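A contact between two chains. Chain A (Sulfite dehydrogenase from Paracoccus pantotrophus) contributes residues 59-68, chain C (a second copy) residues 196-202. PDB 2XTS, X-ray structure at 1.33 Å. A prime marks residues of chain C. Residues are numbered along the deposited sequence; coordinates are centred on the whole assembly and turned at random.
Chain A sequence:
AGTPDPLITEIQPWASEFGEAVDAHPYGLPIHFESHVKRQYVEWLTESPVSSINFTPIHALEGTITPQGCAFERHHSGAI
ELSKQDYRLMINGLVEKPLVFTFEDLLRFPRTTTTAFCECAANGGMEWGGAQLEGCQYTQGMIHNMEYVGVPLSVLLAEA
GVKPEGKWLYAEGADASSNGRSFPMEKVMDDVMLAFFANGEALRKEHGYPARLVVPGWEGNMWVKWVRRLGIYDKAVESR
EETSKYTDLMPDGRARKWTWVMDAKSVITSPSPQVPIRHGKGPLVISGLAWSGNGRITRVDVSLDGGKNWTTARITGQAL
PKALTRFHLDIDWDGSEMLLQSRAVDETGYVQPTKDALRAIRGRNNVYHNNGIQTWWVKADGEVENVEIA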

# COMPACT_ATOMS: atom_id res chain seq x y z
N HIS A 59 -3.62 -5.16 -14.85
CA HIS A 59 -2.66 -5.72 -15.79
C HIS A 59 -1.22 -5.44 -15.40
O HIS A 59 -0.34 -6.22 -15.72
CB HIS A 59 -2.94 -5.17 -17.18
CG HIS A 59 -2.72 -3.70 -17.30
ND1 HIS A 59 -3.48 -2.79 -16.61
CD2 HIS A 59 -1.90 -2.99 -18.11
CE1 HIS A 59 -3.09 -1.57 -16.93
NE2 HIS A 59 -2.14 -1.66 -17.85
N ALA A 60 -0.98 -4.30 -14.77
CA ALA A 60 0.38 -3.80 -14.54
C ALA A 60 0.87 -4.02 -13.12
O ALA A 60 2.05 -3.89 -12.86
CB ALA A 60 0.47 -2.32 -14.88
N LEU A 61 -0.03 -4.35 -12.22
CA LEU A 61 0.31 -4.55 -10.82
C LEU A 61 0.86 -5.95 -10.58
O LEU A 61 0.67 -6.84 -11.37
CB LEU A 61 -0.90 -4.28 -9.93
CG LEU A 61 -1.52 -2.89 -10.04
CD1 LEU A 61 -2.80 -2.82 -9.23
CD2 LEU A 61 -0.58 -1.74 -9.67
N GLU A 62 1.53 -6.11 -9.45
CA GLU A 62 1.98 -7.42 -8.96
C GLU A 62 1.60 -7.55 -7.49
O GLU A 62 1.01 -6.64 -6.89
CB GLU A 62 3.49 -7.65 -9.21
CG GLU A 62 3.80 -8.64 -10.31
CD GLU A 62 3.57 -10.08 -9.97
OE1 GLU A 62 3.80 -10.93 -10.85
OE2 GLU A 62 3.15 -10.40 -8.84
N GLY A 63 1.89 -8.69 -6.91
CA GLY A 63 1.59 -8.89 -5.51
C GLY A 63 0.10 -8.88 -5.28
O GLY A 63 -0.66 -9.40 -6.11
N THR A 64 -0.31 -8.36 -4.13
CA THR A 64 -1.70 -8.35 -3.73
C THR A 64 -2.24 -7.00 -3.24
O THR A 64 -3.46 -6.78 -3.31
CB THR A 64 -2.02 -9.41 -2.66
OG1 THR A 64 -1.47 -9.02 -1.40
CG2 THR A 64 -1.56 -10.80 -3.08
N ILE A 65 -1.37 -6.11 -2.75
CA ILE A 65 -1.82 -4.82 -2.23
C ILE A 65 -2.07 -3.87 -3.37
O ILE A 65 -1.19 -3.67 -4.21
CB ILE A 65 -0.75 -4.22 -1.28
CG1 ILE A 65 -0.58 -5.09 -0.03
CG2 ILE A 65 -1.08 -2.78 -0.91
CD1 ILE A 65 -1.79 -5.18 0.85
N THR A 66 -3.27 -3.28 -3.45
CA THR A 66 -3.54 -2.31 -4.51
C THR A 66 -3.09 -0.93 -4.06
O THR A 66 -3.51 -0.48 -3.00
CB THR A 66 -5.05 -2.22 -4.82
OG1 THR A 66 -5.63 -3.53 -4.96
CG2 THR A 66 -5.27 -1.40 -6.13
N PRO A 67 -2.27 -0.22 -4.87
CA PRO A 67 -1.95 1.17 -4.49
C PRO A 67 -3.22 2.00 -4.48
O PRO A 67 -3.95 2.01 -5.44
CB PRO A 67 -0.98 1.63 -5.59
CG PRO A 67 -0.52 0.39 -6.23
CD PRO A 67 -1.64 -0.58 -6.16
N GLN A 68 -3.48 2.68 -3.39
CA GLN A 68 -4.75 3.32 -3.23
C GLN A 68 -4.98 4.44 -4.23
O GLN A 68 -6.13 4.70 -4.59
CB GLN A 68 -4.99 3.78 -1.78
CG GLN A 68 -3.85 4.49 -1.11
CD GLN A 68 -2.88 3.59 -0.35
OE1 GLN A 68 -2.62 2.46 -0.75
NE2 GLN A 68 -2.37 4.10 0.76
N PHE C 196 11.24 -5.39 -7.93
CA PHE C 196 10.75 -4.43 -8.92
C PHE C 196 9.45 -3.78 -8.53
O PHE C 196 9.16 -2.65 -8.97
CB PHE C 196 10.48 -5.07 -10.29
CG PHE C 196 11.45 -6.11 -10.69
CD1 PHE C 196 12.82 -5.86 -10.68
CD2 PHE C 196 11.02 -7.36 -11.10
CE1 PHE C 196 13.73 -6.84 -11.03
CE2 PHE C 196 11.93 -8.35 -11.44
CZ PHE C 196 13.28 -8.08 -11.42
N PHE C 197 8.67 -4.47 -7.70
CA PHE C 197 7.38 -3.96 -7.27
C PHE C 197 7.39 -3.81 -5.77
O PHE C 197 7.94 -4.64 -5.03
CB PHE C 197 6.26 -4.94 -7.63
CG PHE C 197 6.14 -5.23 -9.10
CD1 PHE C 197 5.35 -4.42 -9.91
CD2 PHE C 197 6.82 -6.29 -9.69
CE1 PHE C 197 5.23 -4.70 -11.27
CE2 PHE C 197 6.72 -6.53 -11.05
CZ PHE C 197 5.93 -5.75 -11.83
N ALA C 198 6.73 -2.76 -5.32
CA ALA C 198 6.54 -2.50 -3.90
C ALA C 198 5.13 -1.97 -3.68
O ALA C 198 4.72 -1.00 -4.31
CB ALA C 198 7.57 -1.53 -3.38
N ASN C 199 4.37 -2.68 -2.84
CA ASN C 199 2.97 -2.36 -2.59
C ASN C 199 2.20 -2.27 -3.90
O ASN C 199 1.46 -1.29 -4.16
CB ASN C 199 2.82 -1.09 -1.76
CG ASN C 199 3.27 -1.27 -0.32
OD1 ASN C 199 3.39 -2.40 0.19
ND2 ASN C 199 3.46 -0.13 0.36
N GLY C 200 2.40 -3.28 -4.74
CA GLY C 200 1.61 -3.53 -5.92
C GLY C 200 2.17 -2.99 -7.21
O GLY C 200 1.89 -3.54 -8.26
N GLU C 201 2.86 -1.87 -7.15
CA GLU C 201 3.28 -1.13 -8.34
C GLU C 201 4.79 -1.03 -8.40
O GLU C 201 5.50 -1.46 -7.50
CB GLU C 201 2.62 0.25 -8.37
CG GLU C 201 3.01 1.12 -7.20
CD GLU C 201 2.32 2.46 -7.12
OE1 GLU C 201 1.49 2.81 -7.98
OE2 GLU C 201 2.62 3.18 -6.15
N ALA C 202 5.31 -0.43 -9.45
CA ALA C 202 6.75 -0.25 -9.55
C ALA C 202 7.28 0.52 -8.34
O ALA C 202 6.60 1.39 -7.78
CB ALA C 202 7.11 0.45 -10.84
O HOH W 1 3.37 -1.76 -11.71

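What polar bonds join the two chains? One direct hydrogen bond crosses between the stretches, and it is made by backbone alone: Glu62 N donates to Gly200′ O at 2.9 Å, nearly straight at 164°. The acceptor lies on the type I' turn from Ala198′ to Glu201′, whose end residues are paired by the hydrogen bond from Ala198′ N to Glu201′ O at 2.8 Å. A water adds a second link, donating to Ala60 O at 2.8 Å and accepting a weak bond from Ala202′ N at 3.3 Å.

Why does glycine suit position Gly200′? Gly200′ CA packs directly against chain A backbone, lying 3.3 Å from both Glu62 O and Ile65 O in CA-H...O contacts. A CB on Gly200′ would fall about 2.2 Å from Ile65 O, a clash, and its backbone angles by themselves also call for glycine. Leu61 CA adds a similar contact to Gly200′ O at 3.2 Å.

How does an acidic residue come to pack on an aromatic ring? Glu62 offers its aliphatic part: CB sits over one face of Phe197′, 3.6 Å from the ring centroid and close to the ring normal. The end of the side chain then leads away, and Glu62 OE2 accepts a 2.9 Å hydrogen bond from Gly63 N, while OE1 is satisfied elsewhere in the structure. Both carboxylate oxygens are thus satisfied without a partner in the other stretch.

What fills the remaining space? Pro67 points toward the turn, its compact ring placing CG 3.3 Å from Asn199′ O and 3.6 Å from Glu201′ OE1. Leu61 reaches in with its end, CD2 lying 4.0 Å from Glu201′ CB, and Ile65 CG2 comes within 4.3 Å of Asn199′ CB. Together the stretches bury 393 Å², with Gly200′ covered most.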